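Side-chain contacts in diacylglycerol kinase (Bacillus anthracis, PDB 3S40), which probably catalyses the ATP-dependent phosphorylation of diacylglycerol to phosphatidic acid, as a lipid kinase of the diacylglycerol kinase family: residues 140-145 against 284-289; 182-187 against 191-196; 211-216 against 235-240; 224-229 against 260-265. All blocks are in the same frame, centred on the assembly; numbering follows the deposited sequence.

Contact 1: 140-145 against 284-289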
loop_
_atom_site.group_PDB
_atom_site.type_symbol
_atom_site.label_atom_id
_atom_site.label_comp_id
_atom_site.label_asym_id
_atom_site.label_seq_id
_atom_site.Cartn_x
_atom_site.Cartn_y
_atom_site.Cartn_z
ATOM N N ASN A 140 -0.353 2.777 0.858
ATOM C CA ASN A 140 0.385 2.377 2.042
ATOM C C ASN A 140 0.588 3.470 3.071
ATOM O O ASN A 140 0.133 3.350 4.212
ATOM C CB ASN A 140 1.731 1.775 1.654
ATOM C CG ASN A 140 1.868 0.364 2.120
ATOM O OD1 ASN A 140 1.902 -0.571 1.317
ATOM N ND2 ASN A 140 1.922 0.187 3.433
ATOM N N PHE A 141 1.268 4.540 2.685
ATOM C CA PHE A 141 1.614 5.530 3.679
ATOM C C PHE A 141 1.980 6.868 3.076
ATOM O O PHE A 141 2.359 6.963 1.919
ATOM C CB PHE A 141 2.765 5.013 4.559
ATOM C CG PHE A 141 4.126 5.193 3.940
ATOM C CD1 PHE A 141 4.883 6.322 4.217
ATOM C CD2 PHE A 141 4.633 4.252 3.057
ATOM C CE1 PHE A 141 6.125 6.500 3.638
ATOM C CE2 PHE A 141 5.880 4.427 2.464
ATOM C CZ PHE A 141 6.626 5.552 2.757
ATOM N N TRP A 142 1.857 7.895 3.903
ATOM C CA TRP A 142 2.287 9.249 3.605
ATOM C C TRP A 142 3.173 9.632 4.800
ATOM O O TRP A 142 2.781 9.429 5.953
ATOM C CB TRP A 142 1.042 10.131 3.534
ATOM C CG TRP A 142 1.231 11.624 3.383
ATOM C CD1 TRP A 142 0.954 12.374 2.272
ATOM C CD2 TRP A 142 1.657 12.557 4.396
ATOM N NE1 TRP A 142 1.203 13.708 2.522
ATOM C CE2 TRP A 142 1.636 13.846 3.815
ATOM C CE3 TRP A 142 2.067 12.425 5.725
ATOM C CZ2 TRP A 142 2.020 14.992 4.517
ATOM C CZ3 TRP A 142 2.437 13.562 6.424
ATOM C CH2 TRP A 142 2.414 14.830 5.818
ATOM N N GLY A 143 4.370 10.148 4.534
ATOM C CA GLY A 143 5.291 10.520 5.595
ATOM C C GLY A 143 6.178 11.730 5.308
ATOM O O GLY A 143 6.661 11.915 4.191
ATOM N N ILE A 144 6.366 12.568 6.328
ATOM C CA ILE A 144 7.348 13.649 6.302
ATOM C C ILE A 144 8.313 13.461 7.474
ATOM O O ILE A 144 7.885 13.104 8.577
ATOM C CB ILE A 144 6.690 15.041 6.460
ATOM C CG1 ILE A 144 5.914 15.120 7.776
ATOM C CG2 ILE A 144 5.778 15.363 5.286
ATOM C CD1 ILE A 144 5.257 16.471 8.025
ATOM N N GLY A 145 9.606 13.688 7.234
ATOM C CA GLY A 145 10.603 13.648 8.295
ATOM C C GLY A 145 11.610 12.524 8.154
ATOM O O GLY A 145 11.732 11.932 7.079
ATOM N N CYS A 284 -0.766 20.123 3.163
ATOM C CA CYS A 284 -1.353 18.956 2.520
ATOM C C CYS A 284 -2.704 18.559 3.118
ATOM O O CYS A 284 -2.868 18.504 4.349
ATOM C CB CYS A 284 -0.360 17.790 2.595
ATOM S SG CYS A 284 -0.706 16.455 1.459
ATOM N N GLN A 285 -3.670 18.308 2.236
ATOM C CA GLN A 285 -4.995 17.820 2.613
ATOM C C GLN A 285 -5.103 16.343 2.263
ATOM O O GLN A 285 -4.708 15.917 1.166
ATOM C CB GLN A 285 -6.099 18.609 1.892
ATOM C CG GLN A 285 -7.533 18.188 2.253
ATOM C CD GLN A 285 -7.914 18.470 3.714
ATOM O OE1 GLN A 285 -7.357 19.366 4.354
ATOM N NE2 GLN A 285 -8.876 17.706 4.241
ATOM N N ILE A 286 -5.621 15.555 3.202
ATOM C CA ILE A 286 -5.754 14.122 2.969
ATOM C C ILE A 286 -7.183 13.642 3.177
ATOM O O ILE A 286 -7.833 13.982 4.182
ATOM C CB ILE A 286 -4.814 13.279 3.848
ATOM C CG1 ILE A 286 -3.422 13.908 3.925
ATOM C CG2 ILE A 286 -4.748 11.853 3.315
ATOM C CD1 ILE A 286 -2.397 13.043 4.599
ATOM N N GLU A 287 -7.642 12.850 2.208
ATOM C CA GLU A 287 -8.983 12.270 2.182
ATOM C C GLU A 287 -8.857 10.758 2.001
ATOM O O GLU A 287 -7.881 10.273 1.439
ATOM C CB GLU A 287 -9.783 12.821 0.991
ATOM C CG GLU A 287 -9.766 14.331 0.835
ATOM C CD GLU A 287 -10.548 15.046 1.924
ATOM O OE1 GLU A 287 -10.292 16.249 2.148
ATOM O OE2 GLU A 287 -11.421 14.407 2.554
ATOM N N LEU A 288 -9.858 10.019 2.450
ATOM C CA LEU A 288 -9.869 8.585 2.231
ATOM C C LEU A 288 -11.015 8.182 1.314
ATOM O O LEU A 288 -12.149 8.597 1.524
ATOM C CB LEU A 288 -10.018 7.857 3.556
ATOM C CG LEU A 288 -9.936 6.350 3.367
ATOM C CD1 LEU A 288 -8.479 5.909 3.317
ATOM C CD2 LEU A 288 -10.688 5.625 4.441
ATOM N N LEU A 289 -10.725 7.364 0.305
ATOM C CA LEU A 289 -11.783 6.806 -0.543
ATOM C C LEU A 289 -12.155 5.393 -0.089
ATOM O O LEU A 289 -11.446 4.417 -0.340
ATOM C CB LEU A 289 -11.349 6.803 -2.008
ATOM C CG LEU A 289 -10.841 8.155 -2.508
ATOM C CD1 LEU A 289 -10.209 7.981 -3.895
ATOM C CD2 LEU A 289 -11.971 9.181 -2.516
#
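Ile286 lays its CD1 methyl over a face of the Trp142 indole, a CH-pi contact between the two sheets of a beta sandwich. The methyl carbon CD1 stands 4.0 Å from the centroid of the five-membered ring of Trp142 and only 4° off the ring normal, which places it squarely above that ring. Cys284 meets the same indole differently. Its SG lies 3.5 Å from Trp142 NE1, and the direction from the five-ring centroid to SG is 67° off the normal, an oblique sulfur-aromatic contact. Farther along the ring system, Cys284 CB packs 4.1 Å from Trp142 CZ2. Trp142 NE1 is buried and has no hydrogen-bond partner in the model.

With CG anti to the backbone N (chi1 173°), the indole spans the gap between strands whose nearest CA atoms, those of Trp142 and Ile286, are 9.4 Å apart. No hydrogen bond joins the two strands. Around this first shell, Val201 touches both Trp142 and Ile286, Ala133 touches both Trp142 and Cys284, and Val272 packs on the indole. On the other side of strand 284-289, Gln285 NE2 donates to Glu287 OE1 at 2.9 Å, coming from above the carboxylate plane.

Contact 2: 182-187 against 191-196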
loop_
_atom_site.group_PDB
_atom_site.type_symbol
_atom_site.label_atom_id
_atom_site.label_comp_id
_atom_site.label_asym_id
_atom_site.label_seq_id
_atom_site.Cartn_x
_atom_site.Cartn_y
_atom_site.Cartn_z
ATOM N N PRO A 182 8.243 21.919 13.673
ATOM C CA PRO A 182 6.883 22.193 14.135
ATOM C C PRO A 182 5.833 21.788 13.103
ATOM O O PRO A 182 6.045 21.906 11.893
ATOM C CB PRO A 182 6.879 23.712 14.315
ATOM C CG PRO A 182 7.853 24.196 13.305
ATOM C CD PRO A 182 8.929 23.144 13.224
ATOM N N VAL A 183 4.695 21.319 13.601
ATOM C CA VAL A 183 3.631 20.831 12.753
ATOM C C VAL A 183 2.304 21.220 13.373
ATOM O O VAL A 183 2.172 21.340 14.598
ATOM C CB VAL A 183 3.695 19.285 12.583
ATOM C CG1 VAL A 183 3.186 18.575 13.848
ATOM C CG2 VAL A 183 2.892 18.839 11.370
ATOM N N LYS A 184 1.328 21.436 12.505
ATOM C CA LYS A 184 -0.027 21.739 12.917
ATOM C C LYS A 184 -0.915 20.770 12.151
ATOM O O LYS A 184 -0.832 20.691 10.919
ATOM C CB LYS A 184 -0.365 23.179 12.538
ATOM C CG LYS A 184 -1.476 23.810 13.346
ATOM C CD LYS A 184 -1.531 25.318 13.113
ATOM C CE LYS A 184 -0.131 25.927 12.954
ATOM N NZ LYS A 184 0.791 25.623 14.085
ATOM N N ILE A 185 -1.742 20.013 12.866
ATOM C CA ILE A 185 -2.597 19.025 12.207
ATOM C C ILE A 185 -4.048 19.252 12.565
ATOM O O ILE A 185 -4.400 19.272 13.741
ATOM C CB ILE A 185 -2.209 17.564 12.584
ATOM C CG1 ILE A 185 -0.733 17.287 12.260
ATOM C CG2 ILE A 185 -3.107 16.566 11.864
ATOM C CD1 ILE A 185 -0.228 15.920 12.715
ATOM N N THR A 186 -4.881 19.444 11.549
ATOM C CA THR A 186 -6.333 19.475 11.732
ATOM C C THR A 186 -6.920 18.172 11.214
ATOM O O THR A 186 -6.604 17.731 10.105
ATOM C CB THR A 186 -6.989 20.634 10.956
ATOM O OG1 THR A 186 -6.844 20.412 9.542
ATOM C CG2 THR A 186 -6.352 21.961 11.328
ATOM N N TYR A 187 -7.779 17.550 12.006
ATOM C CA TYR A 187 -8.327 16.272 11.598
ATOM C C TYR A 187 -9.756 16.143 12.072
ATOM O O TYR A 187 -10.017 16.034 13.269
ATOM C CB TYR A 187 -7.472 15.132 12.146
ATOM C CG TYR A 187 -7.344 15.164 13.643
ATOM C CD1 TYR A 187 -8.162 14.373 14.448
ATOM C CD2 TYR A 187 -6.431 16.007 14.261
ATOM C CE1 TYR A 187 -8.060 14.413 15.830
ATOM C CE2 TYR A 187 -6.319 16.052 15.641
ATOM C CZ TYR A 187 -7.131 15.253 16.421
ATOM O OH TYR A 187 -7.021 15.297 17.793
ATOM N N VAL A 191 -7.626 19.827 16.267
ATOM C CA VAL A 191 -6.263 20.168 15.869
ATOM C C VAL A 191 -5.188 19.689 16.840
ATOM O O VAL A 191 -5.452 19.406 18.019
ATOM C CB VAL A 191 -6.072 21.681 15.639
ATOM C CG1 VAL A 191 -7.172 22.231 14.739
ATOM C CG2 VAL A 191 -6.034 22.413 16.965
ATOM N N TYR A 192 -3.972 19.612 16.308
ATOM C CA TYR A 192 -2.797 19.173 17.039
ATOM C C TYR A 192 -1.600 20.018 16.623
ATOM O O TYR A 192 -1.226 20.029 15.455
ATOM C CB TYR A 192 -2.498 17.701 16.741
ATOM C CG TYR A 192 -1.179 17.241 17.311
ATOM C CD1 TYR A 192 -0.009 17.337 16.570
ATOM C CD2 TYR A 192 -1.100 16.723 18.597
ATOM C CE1 TYR A 192 1.202 16.925 17.088
ATOM C CE2 TYR A 192 0.108 16.312 19.128
ATOM C CZ TYR A 192 1.254 16.413 18.368
ATOM O OH TYR A 192 2.459 16.003 18.891
ATOM N N GLU A 193 -1.008 20.726 17.579
ATOM C CA GLU A 193 0.215 21.477 17.321
ATOM C C GLU A 193 1.329 20.979 18.220
ATOM O O GLU A 193 1.126 20.770 19.422
ATOM C CB GLU A 193 -0.004 22.968 17.560
ATOM C CG GLU A 193 -0.409 23.741 16.324
ATOM C CD GLU A 193 -1.090 25.057 16.658
ATOM O OE1 GLU A 193 -2.053 25.043 17.457
ATOM O OE2 GLU A 193 -0.659 26.105 16.127
ATOM N N ASP A 194 2.508 20.784 17.640
ATOM C CA ASP A 194 3.653 20.356 18.430
ATOM C C ASP A 194 4.949 20.297 17.634
ATOM O O ASP A 194 4.994 20.639 16.452
ATOM C CB ASP A 194 3.380 18.996 19.081
ATOM C CG ASP A 194 3.775 18.963 20.545
ATOM O OD1 ASP A 194 3.374 19.885 21.291
ATOM O OD2 ASP A 194 4.491 18.021 20.947
ATOM N N GLU A 195 6.003 19.867 18.315
ATOM C CA GLU A 195 7.313 19.691 17.718
ATOM C C GLU A 195 7.493 18.204 17.464
ATOM O O GLU A 195 7.504 17.404 18.404
ATOM C CB GLU A 195 8.392 20.186 18.685
ATOM C CG GLU A 195 9.762 20.431 18.066
ATOM C CD GLU A 195 9.832 21.742 17.303
ATOM O OE1 GLU A 195 8.771 22.371 17.095
ATOM O OE2 GLU A 195 10.950 22.145 16.913
ATOM N N ALA A 196 7.628 17.839 16.194
ATOM C CA ALA A 196 7.716 16.437 15.800
ATOM C C ALA A 196 8.995 16.145 15.048
ATOM O O ALA A 196 9.512 16.995 14.331
ATOM C CB ALA A 196 6.521 16.055 14.929
#
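Lys184 NZ binds Glu193 OE2 at 2.6 Å, a salt bridge across the two strands of an antiparallel beta hairpin. The ammonium group meets the carboxylate oxygen on its anti side, 16° out of the carboxylate plane. The lysine reaches it by bending at chi3 and chi4, while its upper chain runs alongside the glutamate, both pointing the same way. These residues form a non-hydrogen-bonded pair, so their CA atoms come close and bring the two side chains together on one face. Along that face Thr186 CG2 packs 3.5 Å from Val191 CG1, and Pro182 lies beside Glu195, whose OE2 is hydrogen-bonded to Thr180 OG1.

The register follows from the backbone. Val183 and Asp194 exchange two hydrogen bonds, as do Ile185 and Tyr192; in the second pair Tyr192 N to Ile185 O is 2.6 Å long but bent, with 137° at the hydrogen.

On the face that carries Val183, Ile185 and Tyr192, the two aliphatic side chains are buried, while Tyr192 and Asp194 remain partly exposed. A chi1 of 172° swings the Tyr192 ring trans to its amide nitrogen and extends it alongside Ile185. Ile185 CD1 meets it obliquely, 4.1 Å from Tyr192 CD1, whereas Val183 CG1 comes to the ring edge. Tyr192 also stacks on Phe255 of the other sheet. Strand 190-196 is the outermost of its sheet within the chain, and strand 181-187 continues the sheet inward to strand 261-266. At the far end of the hairpin face, Val183 CG1 also touches the methyl of Ala196, with 4.3 Å between CG1 and CB.

Contact 3: 211-216 against 235-240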
loop_
_atom_site.group_PDB
_atom_site.type_symbol
_atom_site.label_atom_id
_atom_site.label_comp_id
_atom_site.label_asym_id
_atom_site.label_seq_id
_atom_site.Cartn_x
_atom_site.Cartn_y
_atom_site.Cartn_z
ATOM N N PRO A 211 5.274 -5.817 9.960
ATOM C CA PRO A 211 4.054 -5.157 10.418
ATOM C C PRO A 211 4.316 -3.675 10.693
ATOM O O PRO A 211 5.363 -3.313 11.222
ATOM C CB PRO A 211 3.715 -5.910 11.708
ATOM C CG PRO A 211 4.323 -7.284 11.496
ATOM C CD PRO A 211 5.599 -7.015 10.755
ATOM N N SER A 212 3.372 -2.836 10.290
ATOM C CA SER A 212 3.451 -1.406 10.519
ATOM C C SER A 212 3.655 -1.114 11.999
ATOM O O SER A 212 3.018 -1.735 12.856
ATOM C CB SER A 212 2.155 -0.741 10.044
ATOM O OG SER A 212 2.060 0.594 10.497
ATOM N N PHE A 213 4.525 -0.151 12.298
ATOM C CA PHE A 213 4.704 0.300 13.676
ATOM C C PHE A 213 3.543 1.169 14.190
ATOM O O PHE A 213 3.499 1.522 15.371
ATOM C CB PHE A 213 6.042 1.037 13.822
ATOM C CG PHE A 213 6.227 2.177 12.848
ATOM C CD1 PHE A 213 5.505 3.355 12.998
ATOM C CD2 PHE A 213 7.135 2.075 11.802
ATOM C CE1 PHE A 213 5.673 4.411 12.131
ATOM C CE2 PHE A 213 7.315 3.133 10.910
ATOM C CZ PHE A 213 6.584 4.306 11.076
ATOM N N ILE A 214 2.602 1.516 13.313
ATOM C CA ILE A 214 1.386 2.226 13.734
ATOM C C ILE A 214 0.357 1.223 14.257
ATOM O O ILE A 214 -0.092 0.339 13.519
ATOM C CB ILE A 214 0.774 3.047 12.575
ATOM C CG1 ILE A 214 1.820 3.986 11.970
ATOM C CG2 ILE A 214 -0.477 3.846 13.029
ATOM C CD1 ILE A 214 1.301 4.803 10.769
ATOM N N PRO A 215 -0.025 1.349 15.539
ATOM C CA PRO A 215 -0.934 0.364 16.138
ATOM C C PRO A 215 -2.327 0.383 15.515
ATOM O O PRO A 215 -2.888 1.437 15.233
ATOM C CB PRO A 215 -0.997 0.787 17.620
ATOM C CG PRO A 215 0.220 1.624 17.830
ATOM C CD PRO A 215 0.407 2.354 16.522
ATOM N N ASN A 216 -2.868 -0.810 15.308
ATOM C CA ASN A 216 -4.172 -0.998 14.686
ATOM C C ASN A 216 -4.467 -0.229 13.393
ATOM O O ASN A 216 -5.616 0.074 13.118
ATOM C CB ASN A 216 -5.313 -0.765 15.688
ATOM C CG ASN A 216 -6.606 -1.467 15.264
ATOM O OD1 ASN A 216 -6.574 -2.606 14.782
ATOM N ND2 ASN A 216 -7.745 -0.785 15.420
ATOM N N GLN A 235 13.084 7.398 21.655
ATOM C CA GLN A 235 13.321 6.144 22.361
ATOM C C GLN A 235 12.106 5.219 22.289
ATOM O O GLN A 235 12.207 4.076 21.834
ATOM C CB GLN A 235 13.677 6.428 23.822
ATOM C CG GLN A 235 13.483 5.246 24.752
ATOM C CD GLN A 235 12.903 5.658 26.093
ATOM O OE1 GLN A 235 13.077 6.795 26.538
ATOM N NE2 GLN A 235 12.198 4.736 26.739
ATOM N N ALA A 236 10.961 5.725 22.738
ATOM C CA ALA A 236 9.721 4.961 22.745
ATOM C C ALA A 236 9.407 4.435 21.351
ATOM O O ALA A 236 8.981 3.294 21.177
ATOM C CB ALA A 236 8.578 5.826 23.250
ATOM N N PHE A 237 9.613 5.285 20.357
ATOM C CA PHE A 237 9.318 4.919 18.985
ATOM C C PHE A 237 10.208 3.781 18.503
ATOM O O PHE A 237 9.769 2.916 17.739
ATOM C CB PHE A 237 9.483 6.128 18.079
ATOM C CG PHE A 237 9.447 5.793 16.627
ATOM C CD1 PHE A 237 8.320 5.228 16.065
ATOM C CD2 PHE A 237 10.538 6.045 15.822
ATOM C CE1 PHE A 237 8.287 4.921 14.722
ATOM C CE2 PHE A 237 10.506 5.745 14.486
ATOM C CZ PHE A 237 9.377 5.180 13.934
ATOM N N LYS A 238 11.460 3.788 18.948
ATOM C CA LYS A 238 12.382 2.714 18.610
ATOM C C LYS A 238 11.810 1.385 19.091
ATOM O O LYS A 238 11.980 0.349 18.440
ATOM C CB LYS A 238 13.762 2.977 19.216
ATOM C CG LYS A 238 14.577 4.014 18.448
ATOM C CD LYS A 238 15.395 4.905 19.375
ATOM C CE LYS A 238 16.502 4.139 20.079
ATOM N NZ LYS A 238 17.248 5.012 21.034
ATOM N N ASP A 239 11.107 1.431 20.219
ATOM C CA ASP A 239 10.501 0.237 20.798
ATOM C C ASP A 239 9.334 -0.321 19.979
ATOM O O ASP A 239 9.193 -1.537 19.847
ATOM C CB ASP A 239 10.069 0.499 22.241
ATOM C CG ASP A 239 11.227 0.415 23.215
ATOM O OD1 ASP A 239 12.158 -0.382 22.955
ATOM O OD2 ASP A 239 11.209 1.139 24.234
ATOM N N TYR A 240 8.503 0.567 19.439
ATOM C CA TYR A 240 7.387 0.162 18.580
ATOM C C TYR A 240 7.823 -0.655 17.355
ATOM O O TYR A 240 7.077 -1.520 16.889
ATOM C CB TYR A 240 6.625 1.389 18.085
ATOM C CG TYR A 240 5.646 1.988 19.058
ATOM C CD1 TYR A 240 5.987 2.193 20.389
ATOM C CD2 TYR A 240 4.380 2.377 18.634
ATOM C CE1 TYR A 240 5.080 2.755 21.277
ATOM C CE2 TYR A 240 3.474 2.937 19.507
ATOM C CZ TYR A 240 3.824 3.125 20.826
ATOM O OH TYR A 240 2.912 3.686 21.690
#
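Phe237 drives its ring edge into the face of Phe213, a T-shaped pair that fastens helix 234-240 to the irregular segment 211-216. The planes stand at 88° and the centroids are 5.0 Å apart. Phe237 CE1 leads, 3.6 Å from Phe213 CD1 and offset toward the rim of the Phe213 ring.

Different chi1 values bring the rings together. Phe213 CG sits between its backbone N and carbonyl carbon (54°), which stands the ring beside the helix with a face turned to it; Phe237 CG is anti to its N (169°) and sends the ring to meet that face. Tyr240 uses its edge instead: CD2 lies 3.5 Å from the carbonyl O of Phe213, close to the ring plane. Pro215 CG approaches the same ring obliquely, 3.9 Å from Tyr240 CE2. The phenol OH is hydrogen-bonded to Ser249 N.

The backbone of segment 211-216 is shaped by an ST turn, in which Ser212 OG accepts from Ile214 N at 3.0 Å. Ile214 CB points away from the helix, and its side chain packs on Phe227. Phe213 rests on Met200 and Phe237 on Leu198, both of strand 198-202, with Phe237 also reaching Phe227 and Val229 of strand 224-230.

Contact 4: 224-229 against 260-265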
loop_
_atom_site.group_PDB
_atom_site.type_symbol
_atom_site.label_atom_id
_atom_site.label_comp_id
_atom_site.label_asym_id
_atom_site.label_seq_id
_atom_site.Cartn_x
_atom_site.Cartn_y
_atom_site.Cartn_z
ATOM N N LEU A 224 -7.972 6.877 8.273
ATOM C CA LEU A 224 -6.529 6.933 8.165
ATOM C C LEU A 224 -5.954 7.104 9.559
ATOM O O LEU A 224 -6.610 7.690 10.437
ATOM C CB LEU A 224 -6.138 8.137 7.323
ATOM C CG LEU A 224 -6.520 7.936 5.863
ATOM C CD1 LEU A 224 -6.115 9.124 5.017
ATOM C CD2 LEU A 224 -5.841 6.664 5.362
ATOM N N ASP A 225 -4.733 6.606 9.753
ATOM C CA ASP A 225 -4.041 6.700 11.035
ATOM C C ASP A 225 -2.950 7.762 11.009
ATOM O O ASP A 225 -1.958 7.649 10.279
ATOM C CB ASP A 225 -3.444 5.350 11.438
ATOM C CG ASP A 225 -4.496 4.382 11.933
ATOM O OD1 ASP A 225 -4.485 4.032 13.139
ATOM O OD2 ASP A 225 -5.356 3.990 11.118
ATOM N N ILE A 226 -3.154 8.803 11.802
ATOM C CA ILE A 226 -2.139 9.820 11.995
ATOM C C ILE A 226 -1.213 9.347 13.097
ATOM O O ILE A 226 -1.662 8.909 14.156
ATOM C CB ILE A 226 -2.757 11.152 12.434
ATOM C CG1 ILE A 226 -3.777 11.638 11.401
ATOM C CG2 ILE A 226 -1.666 12.182 12.686
ATOM C CD1 ILE A 226 -4.481 12.926 11.795
ATOM N N PHE A 227 0.082 9.442 12.850
ATOM C CA PHE A 227 1.066 8.984 13.814
ATOM C C PHE A 227 2.206 9.996 13.850
ATOM O O PHE A 227 2.884 10.245 12.837
ATOM C CB PHE A 227 1.576 7.592 13.417
ATOM C CG PHE A 227 2.465 6.941 14.449
ATOM C CD1 PHE A 227 1.921 6.230 15.501
ATOM C CD2 PHE A 227 3.844 7.048 14.360
ATOM C CE1 PHE A 227 2.734 5.625 16.448
ATOM C CE2 PHE A 227 4.668 6.444 15.302
ATOM C CZ PHE A 227 4.112 5.731 16.343
ATOM N N VAL A 228 2.407 10.592 15.017
ATOM C CA VAL A 228 3.433 11.607 15.182
ATOM C C VAL A 228 4.443 11.199 16.242
ATOM O O VAL A 228 4.073 10.858 17.361
ATOM C CB VAL A 228 2.813 12.935 15.605
ATOM C CG1 VAL A 228 3.904 13.979 15.802
ATOM C CG2 VAL A 228 1.796 13.395 14.569
ATOM N N VAL A 229 5.724 11.215 15.905
ATOM C CA VAL A 229 6.706 11.004 16.956
ATOM C C VAL A 229 7.278 12.348 17.377
ATOM O O VAL A 229 7.871 13.060 16.570
ATOM C CB VAL A 229 7.821 10.065 16.546
ATOM C CG1 VAL A 229 8.736 9.802 17.748
ATOM C CG2 VAL A 229 7.237 8.761 16.018
ATOM N N LYS A 260 -10.783 10.841 9.240
ATOM C CA LYS A 260 -11.146 10.699 7.828
ATOM C C LYS A 260 -10.666 11.862 6.971
ATOM O O LYS A 260 -10.415 11.690 5.785
ATOM C CB LYS A 260 -12.653 10.522 7.645
ATOM C CG LYS A 260 -13.189 9.188 8.121
ATOM C CD LYS A 260 -14.596 8.966 7.606
ATOM C CE LYS A 260 -15.120 7.591 7.993
ATOM N NZ LYS A 260 -16.293 7.197 7.156
ATOM N N SER A 261 -10.570 13.048 7.566
ATOM C CA SER A 261 -10.199 14.243 6.819
ATOM C C SER A 261 -9.108 14.990 7.561
ATOM O O SER A 261 -9.301 15.455 8.693
ATOM C CB SER A 261 -11.409 15.148 6.591
ATOM O OG SER A 261 -11.067 16.222 5.730
ATOM N N ILE A 262 -7.961 15.111 6.910
ATOM C CA ILE A 262 -6.755 15.533 7.599
ATOM C C ILE A 262 -6.037 16.640 6.860
ATOM O O ILE A 262 -5.846 16.587 5.641
ATOM C CB ILE A 262 -5.803 14.338 7.780
ATOM C CG1 ILE A 262 -6.557 13.178 8.446
ATOM C CG2 ILE A 262 -4.567 14.740 8.585
ATOM C CD1 ILE A 262 -5.750 11.908 8.606
ATOM N N HIS A 263 -5.656 17.662 7.605
ATOM C CA HIS A 263 -4.823 18.713 7.046
ATOM C C HIS A 263 -3.563 18.877 7.873
ATOM O O HIS A 263 -3.628 19.029 9.104
ATOM C CB HIS A 263 -5.572 20.048 6.952
ATOM C CG HIS A 263 -4.838 21.080 6.157
ATOM N ND1 HIS A 263 -3.992 22.003 6.735
ATOM C CD2 HIS A 263 -4.791 21.311 4.822
ATOM C CE1 HIS A 263 -3.471 22.771 5.793
ATOM N NE2 HIS A 263 -3.935 22.368 4.623
ATOM N N ILE A 264 -2.425 18.844 7.186
ATOM C CA ILE A 264 -1.125 18.941 7.828
ATOM C C ILE A 264 -0.363 20.160 7.330
ATOM O O ILE A 264 -0.108 20.310 6.129
ATOM C CB ILE A 264 -0.251 17.696 7.576
ATOM C CG1 ILE A 264 -1.036 16.411 7.828
ATOM C CG2 ILE A 264 0.996 17.741 8.439
ATOM C CD1 ILE A 264 -1.324 15.645 6.557
ATOM N N GLU A 265 0.013 21.018 8.272
ATOM C CA GLU A 265 0.705 22.250 7.953
ATOM C C GLU A 265 2.006 22.315 8.740
ATOM O O GLU A 265 2.058 21.917 9.906
ATOM C CB GLU A 265 -0.194 23.443 8.281
ATOM C CG GLU A 265 0.510 24.787 8.306
ATOM C CD GLU A 265 -0.355 25.888 8.906
ATOM O OE1 GLU A 265 -1.583 25.869 8.671
ATOM O OE2 GLU A 265 0.191 26.762 9.620
#
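Ile262 buries more surface here than any other residue, its CD1 methyl meeting both Leu224 and Ile226 across the interior of a beta sandwich. Strand 224-230 belongs to one sheet and strand 261-266 to the other, and no hydrogen bond passes between the two segments, so the join is made by aliphatic carbons.

The ends of Ile226 and Ile262 meet head-on. Ile262 CD1 lies 3.4 Å from Ile226 CG1, closer than two carbons normally pack, and 3.6 Å from Ile226 CD1. The latter methyl also meets the other branch of its partner, 3.7 Å from Ile262 CG2. Thus Ile226 CD1 settles against both arms of Ile262. The extended chain of Ile262, with CG1 anti to the carbonyl carbon (chi1 -53°) and chi2 at 177°, carries CD1 far enough to touch Leu224 as well, where it finds CB at 4.0 Å.

The sheets converge toward the Leu224 end. Leu224 and Lys260 have CA atoms 6.0 Å apart, against 8.6 Å for Ile226 and Ile262. Lys260 sits just where the chain leaves strand 254-259 of the first sheet for strand 261-266 of the second, and its CB points away from segment 224-229. Tyr187 packs on Ile226, and Leu288 on Leu224, adding two strands of the second sheet to the same layer. On the reverse side of strand 224-230, Asp225 divides its carboxylate between two partners: OD2 forms a salt bridge with Lys258 NZ, and OD1 is hydrogen-bonded to His256 NE2.

In the fold
From the N terminus, segment 140-145 opens contact 1, which closes only at 284-289 and so encloses the other three. Contact 2 opens and closes first, as a short hairpin. Contacts 3 and 4 then cross: 211-216 and 224-229 open in turn, 235-240 closes contact 3, and 260-265 closes contact 4. Contacts 1 and 4 join the two sheets of the sandwich, their centres about 7 Å apart. Strand 261-266 lies between the strands of 284-289 and 182-187 in one sheet, linking contacts 1, 4 and 2 by backbone pairing. Contact 3 lies against the outer side of the other sheet, where Ile214 and Phe237 touch strand 224-230.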